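Local atomic coordinates of polyphosphate kinase (Porphyromonas gingivalis, PDB entry 2O8R), a protein that probably catalyses the reversible, magnesium-dependent transfer of the terminal phosphate of ATP onto a growing chain of inorganic polyphosphate. Residues Ser16-Asn21 with Ile92-Leu97; Pro350-Asp355 with Arg684-Lys689; Arg421-Arg424 with Arg428-Tyr431. The protein carries 3 engineered substitutions. One frame throughout, in Å; residues are numbered along the deposited sequence.

Contact 1. Residues Ser16-Asn21 with Ile92-Leu97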
# COMPACT_ATOMS: atom_id res chain seq x y z
N SER A 16 6.37 -33.96 -6.54
CA SER A 16 5.92 -33.83 -5.17
C SER A 16 5.23 -32.49 -4.97
O SER A 16 4.20 -32.42 -4.31
CB SER A 16 7.09 -33.99 -4.21
OG SER A 16 6.74 -33.55 -2.92
N TRP A 17 5.78 -31.42 -5.54
CA TRP A 17 5.12 -30.13 -5.39
C TRP A 17 3.75 -30.14 -6.04
O TRP A 17 2.78 -29.72 -5.44
CB TRP A 17 5.93 -28.98 -5.96
CG TRP A 17 5.31 -27.65 -5.65
CD1 TRP A 17 5.53 -26.88 -4.55
CD2 TRP A 17 4.34 -26.95 -6.44
NE1 TRP A 17 4.77 -25.74 -4.60
CE2 TRP A 17 4.03 -25.75 -5.76
CE3 TRP A 17 3.71 -27.21 -7.67
CZ2 TRP A 17 3.12 -24.82 -6.25
CZ3 TRP A 17 2.81 -26.28 -8.16
CH2 TRP A 17 2.52 -25.10 -7.44
N LEU A 18 3.69 -30.62 -7.28
CA LEU A 18 2.45 -30.66 -8.03
C LEU A 18 1.38 -31.46 -7.31
O LEU A 18 0.19 -31.16 -7.40
CB LEU A 18 2.69 -31.18 -9.46
CG LEU A 18 3.37 -30.14 -10.37
CD1 LEU A 18 3.92 -30.76 -11.65
CD2 LEU A 18 2.43 -28.98 -10.68
N SER A 19 1.82 -32.45 -6.55
CA SER A 19 0.95 -33.24 -5.70
C SER A 19 0.28 -32.37 -4.64
O SER A 19 -0.90 -32.53 -4.33
CB SER A 19 1.76 -34.36 -5.04
OG SER A 19 0.93 -35.23 -4.31
N PHE A 20 1.07 -31.45 -4.08
CA PHE A 20 0.59 -30.51 -3.08
C PHE A 20 -0.47 -29.60 -3.69
O PHE A 20 -1.52 -29.38 -3.09
CB PHE A 20 1.78 -29.73 -2.51
CG PHE A 20 1.43 -28.38 -1.97
CD1 PHE A 20 0.67 -28.25 -0.81
CD2 PHE A 20 1.88 -27.23 -2.61
CE1 PHE A 20 0.35 -27.00 -0.30
CE2 PHE A 20 1.57 -25.97 -2.12
CZ PHE A 20 0.81 -25.85 -0.96
N ASN A 21 -0.22 -29.09 -4.88
CA ASN A 21 -1.19 -28.20 -5.49
C ASN A 21 -2.45 -28.94 -5.93
O ASN A 21 -3.53 -28.36 -5.94
CB ASN A 21 -0.59 -27.34 -6.60
CG ASN A 21 -1.00 -25.88 -6.48
OD1 ASN A 21 -1.25 -25.37 -5.39
ND2 ASN A 21 -1.06 -25.20 -7.61
N ILE A 92 -1.80 -29.68 -17.42
CA ILE A 92 -2.92 -29.77 -18.35
C ILE A 92 -4.07 -30.57 -17.77
O ILE A 92 -5.24 -30.22 -17.94
CB ILE A 92 -2.47 -30.32 -19.73
CG1 ILE A 92 -1.68 -29.25 -20.49
CG2 ILE A 92 -3.66 -30.76 -20.56
CD1 ILE A 92 -0.95 -29.76 -21.71
N ARG A 93 -3.72 -31.63 -17.03
CA ARG A 93 -4.71 -32.47 -16.37
C ARG A 93 -5.40 -31.72 -15.23
O ARG A 93 -6.63 -31.75 -15.10
CB ARG A 93 -4.06 -33.77 -15.88
CG ARG A 93 -5.05 -34.82 -15.41
CD ARG A 93 -4.39 -35.97 -14.66
NE ARG A 93 -3.50 -35.52 -13.58
CZ ARG A 93 -3.89 -35.16 -12.36
NH1 ARG A 93 -5.18 -35.17 -12.02
NH2 ARG A 93 -2.99 -34.78 -11.47
N GLN A 94 -4.62 -31.02 -14.41
CA GLN A 94 -5.14 -30.29 -13.26
C GLN A 94 -6.04 -29.15 -13.71
O GLN A 94 -7.06 -28.86 -13.09
CB GLN A 94 -3.99 -29.76 -12.41
CG GLN A 94 -3.19 -30.87 -11.76
CD GLN A 94 -2.16 -30.37 -10.78
OE1 GLN A 94 -1.58 -29.29 -10.95
NE2 GLN A 94 -1.92 -31.16 -9.75
N ASP A 95 -5.64 -28.53 -14.81
CA ASP A 95 -6.41 -27.49 -15.44
C ASP A 95 -7.82 -27.97 -15.78
O ASP A 95 -8.78 -27.27 -15.51
CB ASP A 95 -5.71 -27.01 -16.70
CG ASP A 95 -6.22 -25.67 -17.17
OD1 ASP A 95 -6.46 -24.78 -16.31
OD2 ASP A 95 -6.38 -25.49 -18.39
N GLU A 96 -7.92 -29.17 -16.34
CA GLU A 96 -9.20 -29.74 -16.72
C GLU A 96 -10.08 -29.98 -15.51
O GLU A 96 -11.30 -29.71 -15.53
CB GLU A 96 -9.00 -31.04 -17.47
CG GLU A 96 -8.42 -30.87 -18.86
CD GLU A 96 -8.38 -32.18 -19.63
OE1 GLU A 96 -8.98 -33.18 -19.16
OE2 GLU A 96 -7.76 -32.20 -20.72
N LEU A 97 -9.47 -30.50 -14.45
CA LEU A 97 -10.14 -30.62 -13.17
C LEU A 97 -10.66 -29.27 -12.66
O LEU A 97 -11.83 -29.16 -12.29
CB LEU A 97 -9.20 -31.26 -12.15
CG LEU A 97 -9.71 -31.41 -10.72
CD1 LEU A 97 -11.01 -32.21 -10.67
CD2 LEU A 97 -8.64 -32.07 -9.91
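Gln94 of helix 83-112 reaches across to the backbone of Leu18 in helix 13-29, bridging two helices whose nearest alpha carbons in these segments, those of Asn21 and Gln94, lie 9.0 Å apart. Its CB leaves the backbone heading toward residues 16-21. CG stands opposite the carbonyl carbon (chi1 -66°) and the chain is then stretched out, carrying the amide across the gap with CB and CG as a spacer. CD comes within 4.2 Å of Leu18 O. At the end the two amide atoms part company. OE1 rests against the CD2 methyl of Leu18 at 4.0 Å, an apolar neighbour that offers it no proton. NE2 gives a hydrogen bond to Leu18 O, 3.2 Å long and fairly straight (N-H...O 157°). The acceptor lies almost in the plane of the Gln94 amide, whereas NE2 sits well above the plane of the Leu18 carbonyl, 41° out of it. Both helices belong to the helical N-terminal domain of the PPK1 family, and helix 35-63 runs beside them, its Phe45 touching the Gln94 side chain. Glu22 of helix 13-29 supplies a second acceptor for Gln94 NE2 through OE2, and the same oxygen forms a salt bridge with Arg93 NH2, so neighbouring residues of helix 83-112 meet on one carboxylate. The carbonyl carbon C of Asn21 lies 4.4 Å from Gln94 NE2. The side chain of Asn21 is engaged elsewhere: its ND2 bonds to the carbonyl of Phe45 and its OD1 to ND2 of Asn48, a predicted ATP-binding residue that Asn21 probably helps to position.

Contact 2. Residues Pro350-Asp355 with Arg684-Lys689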
# COMPACT_ATOMS: atom_id res chain seq x y z
N PRO A 350 -3.53 -19.19 15.24
CA PRO A 350 -4.62 -18.31 14.94
C PRO A 350 -5.43 -18.44 16.24
O PRO A 350 -6.04 -17.48 16.69
CB PRO A 350 -5.33 -18.98 13.77
CG PRO A 350 -4.55 -20.25 13.50
CD PRO A 350 -3.89 -20.54 14.80
N TYR A 351 -5.36 -19.64 16.85
CA TYR A 351 -6.07 -20.04 18.08
C TYR A 351 -5.89 -19.06 19.24
O TYR A 351 -6.86 -18.72 19.91
CB TYR A 351 -5.61 -21.45 18.52
CG TYR A 351 -5.54 -22.49 17.40
CD1 TYR A 351 -6.68 -22.89 16.73
CD2 TYR A 351 -4.33 -23.07 17.04
CE1 TYR A 351 -6.63 -23.83 15.72
CE2 TYR A 351 -4.27 -24.00 16.00
CZ TYR A 351 -5.43 -24.39 15.36
OH TYR A 351 -5.40 -25.33 14.34
N TYR A 352 -4.66 -18.60 19.46
CA TYR A 352 -4.39 -17.51 20.37
C TYR A 352 -4.15 -16.26 19.55
O TYR A 352 -3.92 -16.37 18.34
CB TYR A 352 -3.15 -17.80 21.19
CG TYR A 352 -3.32 -18.85 22.27
CD1 TYR A 352 -3.60 -18.48 23.58
CD2 TYR A 352 -3.20 -20.20 21.98
CE1 TYR A 352 -3.75 -19.41 24.57
CE2 TYR A 352 -3.36 -21.16 22.97
CZ TYR A 352 -3.63 -20.76 24.26
OH TYR A 352 -3.79 -21.71 25.26
N THR A 353 -4.20 -15.08 20.19
CA THR A 353 -3.89 -13.82 19.51
C THR A 353 -2.45 -13.74 19.09
O THR A 353 -1.60 -14.51 19.55
CB THR A 353 -4.10 -12.54 20.39
OG1 THR A 353 -4.11 -12.90 21.78
CG2 THR A 353 -5.39 -11.80 20.01
N TYR A 354 -2.18 -12.79 18.21
CA TYR A 354 -0.84 -12.43 17.83
C TYR A 354 -0.30 -11.37 18.79
O TYR A 354 0.90 -11.07 18.79
CB TYR A 354 -0.86 -11.88 16.41
CG TYR A 354 -0.89 -12.94 15.33
CD1 TYR A 354 -2.09 -13.53 14.93
CD2 TYR A 354 0.28 -13.35 14.70
CE1 TYR A 354 -2.12 -14.50 13.93
CE2 TYR A 354 0.26 -14.32 13.71
CZ TYR A 354 -0.95 -14.89 13.32
OH TYR A 354 -0.96 -15.85 12.32
N ASP A 355 -1.18 -10.83 19.63
CA ASP A 355 -0.91 -9.61 20.39
C ASP A 355 0.20 -9.67 21.44
O ASP A 355 0.72 -8.64 21.85
CB ASP A 355 -2.20 -9.13 21.03
CG ASP A 355 -3.23 -8.75 20.00
OD1 ASP A 355 -2.85 -8.56 18.83
OD2 ASP A 355 -4.41 -8.63 20.37
N ARG A 684 -10.88 -26.22 20.21
CA ARG A 684 -11.67 -26.67 21.36
C ARG A 684 -10.78 -27.11 22.51
O ARG A 684 -11.04 -26.79 23.66
CB ARG A 684 -12.65 -27.78 20.97
CG ARG A 684 -13.81 -27.26 20.14
CD ARG A 684 -14.79 -28.35 19.75
NE ARG A 684 -15.44 -28.01 18.48
CZ ARG A 684 -15.28 -28.67 17.34
NH1 ARG A 684 -14.50 -29.76 17.29
NH2 ARG A 684 -15.92 -28.27 16.25
N TYR A 685 -9.71 -27.83 22.17
CA TYR A 685 -8.75 -28.32 23.16
C TYR A 685 -8.14 -27.16 23.95
O TYR A 685 -8.11 -27.19 25.18
CB TYR A 685 -7.68 -29.16 22.45
CG TYR A 685 -6.42 -29.43 23.24
CD1 TYR A 685 -6.32 -30.52 24.09
CD2 TYR A 685 -5.31 -28.60 23.11
CE1 TYR A 685 -5.15 -30.76 24.80
CE2 TYR A 685 -4.15 -28.84 23.81
CZ TYR A 685 -4.07 -29.92 24.66
OH TYR A 685 -2.90 -30.15 25.37
N LEU A 686 -7.68 -26.14 23.24
CA LEU A 686 -6.98 -25.01 23.83
C LEU A 686 -7.93 -24.10 24.60
O LEU A 686 -7.57 -23.58 25.65
CB LEU A 686 -6.23 -24.21 22.76
CG LEU A 686 -4.94 -24.87 22.26
CD1 LEU A 686 -4.43 -24.23 20.99
CD2 LEU A 686 -3.87 -24.81 23.32
N LYS A 687 -9.13 -23.94 24.07
CA LYS A 687 -10.15 -23.16 24.74
C LYS A 687 -10.54 -23.90 26.02
O LYS A 687 -10.66 -23.31 27.09
CB LYS A 687 -11.36 -22.97 23.83
CG LYS A 687 -12.42 -22.03 24.39
CD LYS A 687 -13.69 -22.11 23.56
CE LYS A 687 -14.82 -21.36 24.27
NZ LYS A 687 -16.07 -21.37 23.46
N GLY A 688 -10.70 -25.22 25.89
CA GLY A 688 -10.96 -26.09 27.02
C GLY A 688 -10.02 -25.79 28.17
O GLY A 688 -10.44 -25.36 29.23
N LYS A 689 -8.73 -25.96 27.92
CA LYS A 689 -7.75 -25.77 28.98
C LYS A 689 -7.77 -24.36 29.59
O LYS A 689 -7.37 -24.18 30.74
CB LYS A 689 -6.34 -26.18 28.51
CG LYS A 689 -5.54 -25.07 27.88
CD LYS A 689 -4.10 -25.10 28.34
CE LYS A 689 -3.31 -23.94 27.74
NZ LYS A 689 -1.86 -24.07 27.99
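Leu686 pushes its forked tip between Tyr351 and Tyr352, and this apolar packing makes up most of the contact. The CD1 methyl meets both tyrosines: it lies 3.9 Å from Tyr351 CB, at the root of that side chain, and 3.8 Å from Tyr352 CE2. Its approach to the Tyr351 ring is slanting. The CD2 methyl of Leu686 instead sits in the plane of the Tyr352 ring, at its edge, 3.7 Å from Tyr352 CE2. Leucine and tyrosine run roughly at right angles in both pairs. With CG of Leu686 turned away from its carbonyl carbon (chi1 -76°), both methyls are presented to residues 350-355. Those residues form the loop that leads from strand 345-349 to helix 355-365 in the first of two phospholipase D-like C-terminal domains, and Leu686 belongs to helix 678-691, close to the end of the modelled chain. Tyr351 leans on that helix further back too, touching Gln679, Ile682 and Tyr683, while its side chain comes within about 10 Å of those of Tyr474 and His597, both predicted to bind ATP. At the hydroxyl of Tyr352 the contact is one of proximity, not bonding: the side chain of Lys689 crosses that of Tyr352 at about a right angle, with Lys689 CE 3.4 Å and NZ 4.1 Å from Tyr352 OH. A bend at chi2 (138°) turns the outer part of the lysine across the phenol end. Each polar end has a partner beyond the two segments: Tyr352 OH is hydrogen-bonded to the carboxylate of Glu690, and Lys689 NZ forms a salt bridge with Glu641 of helix 636-651. Tyr351 and Thr353 share backbone hydrogen bonds with Leu325, which tie the loop to that part of the chain.

Contact 3. Residues Arg421-Arg424 with Arg428-Tyr431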
# COMPACT_ATOMS: atom_id res chain seq x y z
N ARG A 421 13.69 6.30 8.90
CA ARG A 421 12.90 6.75 10.02
C ARG A 421 13.27 5.95 11.26
O ARG A 421 13.38 6.51 12.36
CB ARG A 421 11.41 6.62 9.74
CG ARG A 421 10.54 7.07 10.90
CD ARG A 421 9.07 7.03 10.55
NE ARG A 421 8.45 5.78 10.95
CZ ARG A 421 7.85 4.94 10.12
NH1 ARG A 421 7.32 3.83 10.61
NH2 ARG A 421 7.78 5.20 8.82
N MSE A 422 13.48 4.65 11.06
CA MSE A 422 13.84 3.76 12.16
C MSE A 422 15.23 4.03 12.70
O MSE A 422 15.42 4.07 13.92
CB MSE A 422 13.74 2.31 11.71
CG MSE A 422 12.32 1.83 11.49
SE MSE A 422 12.30 0.17 10.47
CE MSE A 422 12.98 -1.04 11.85
N ARG A 423 16.19 4.23 11.79
CA ARG A 423 17.57 4.56 12.17
C ARG A 423 17.61 5.87 12.95
O ARG A 423 18.30 5.99 13.96
CB ARG A 423 18.48 4.64 10.94
CG ARG A 423 18.81 3.27 10.32
CD ARG A 423 19.65 3.42 9.06
NE ARG A 423 19.58 2.25 8.18
CZ ARG A 423 20.35 1.17 8.28
NH1 ARG A 423 20.19 0.16 7.43
NH2 ARG A 423 21.27 1.08 9.24
N ARG A 424 16.82 6.83 12.47
CA ARG A 424 16.64 8.12 13.12
C ARG A 424 16.06 7.92 14.50
O ARG A 424 16.45 8.60 15.43
CB ARG A 424 15.74 9.01 12.25
CG ARG A 424 15.07 10.22 12.90
CD ARG A 424 14.62 11.26 11.85
NE ARG A 424 13.83 10.69 10.75
CZ ARG A 424 14.33 10.35 9.55
NH1 ARG A 424 15.62 10.52 9.29
NH2 ARG A 424 13.53 9.84 8.62
N ARG A 428 18.90 0.04 14.95
CA ARG A 428 19.94 -0.40 14.02
C ARG A 428 19.42 -1.55 13.16
O ARG A 428 18.76 -2.47 13.66
CB ARG A 428 21.19 -0.86 14.77
CG ARG A 428 21.93 0.23 15.49
CD ARG A 428 23.19 -0.29 16.15
NE ARG A 428 23.91 -1.27 15.34
CZ ARG A 428 24.27 -2.48 15.79
NH1 ARG A 428 23.98 -2.82 17.04
NH2 ARG A 428 24.92 -3.33 15.00
N ILE A 429 19.72 -1.49 11.87
CA ILE A 429 19.25 -2.52 10.94
C ILE A 429 20.45 -3.15 10.27
O ILE A 429 21.17 -2.48 9.54
CB ILE A 429 18.28 -1.94 9.86
CG1 ILE A 429 17.03 -1.36 10.54
CG2 ILE A 429 17.88 -3.02 8.91
CD1 ILE A 429 16.23 -0.40 9.70
N VAL A 430 20.67 -4.44 10.53
CA VAL A 430 21.75 -5.14 9.85
C VAL A 430 21.25 -6.26 8.94
O VAL A 430 20.37 -7.04 9.30
CB VAL A 430 22.93 -5.54 10.80
CG1 VAL A 430 22.76 -4.98 12.23
CG2 VAL A 430 23.21 -7.05 10.77
N TYR A 431 21.80 -6.27 7.73
CA TYR A 431 21.41 -7.20 6.66
C TYR A 431 22.32 -8.42 6.66
O TYR A 431 23.46 -8.36 7.14
CB TYR A 431 21.52 -6.55 5.27
CG TYR A 431 21.50 -5.03 5.23
CD1 TYR A 431 22.65 -4.29 5.49
CD2 TYR A 431 20.33 -4.35 4.89
CE1 TYR A 431 22.62 -2.90 5.44
CE2 TYR A 431 20.30 -2.96 4.84
CZ TYR A 431 21.45 -2.24 5.11
OH TYR A 431 21.41 -0.87 5.06
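Selenomethionine Met422 and Ile429 meet methyl to methyl: CE of Met422 lies 3.9 Å from CD1 of Ile429, and its SE is almost as near at 4.0 Å. The two side chains cross at about a right angle, and a bend at the last torsion of Met422 (chi3 72°) brings CE round to the isoleucine. Ile429 also faces Arg423 with its inner part. CB of Ile429 lies 3.6 Å above one face of the Arg423 guanidinium, toward the rim, with Arg423 NH1 its closest atom at 3.7 Å. The arginine gets there by a chain extended from CG to NE. Arg423 NH1 also comes close to the hydroxyl of Tyr431, but the angle is poor for a hydrogen bond and the tyrosine was modelled in two conformers, so that approach is doubtful. Further out, helix 385-395 backs Met422 through Ile387 and Glu391, and Ile429 packs on Val404 of the adjoining strand. Backbone hydrogen bonds pair Arg428 with Val400 and Val402, and Val430 with Val402 and Val404, fixing strand 428-431 along strand 399-404. Arg428 points away from the helix and pairs with Asp498. The side chain of Ile429 is about 10 Å from that of Arg379, a predicted magnesium ligand. Strand 399-404, helix 416-425 and the parallel strand 428-431 follow one another as a beta-alpha-beta crossover, whose helix packs, through Met422 and Arg423, on the strand that follows it in this phospholipase D-like domain.

Contacts 1 and 2 are buried, whereas contact 3 is only partly so, with exposed Arg423 and Tyr431 at its margin. No helix or strand is common to two of them: contact 1 pairs two helices of the N-terminal domain, contact 2 sets a loop against a helix near the chain's end, and contact 3 joins a helix to the strand just after it. Their chemistry differs accordingly. A side-chain-to-backbone hydrogen bond carries contact 1; the other two rest on apolar packing, with lysine or arginine alongside. Contact 3 is nested within the long loop closed by contact 2, their nearest atoms about 17 Å apart, while contact 1 lies across the chain's centre from contact 3.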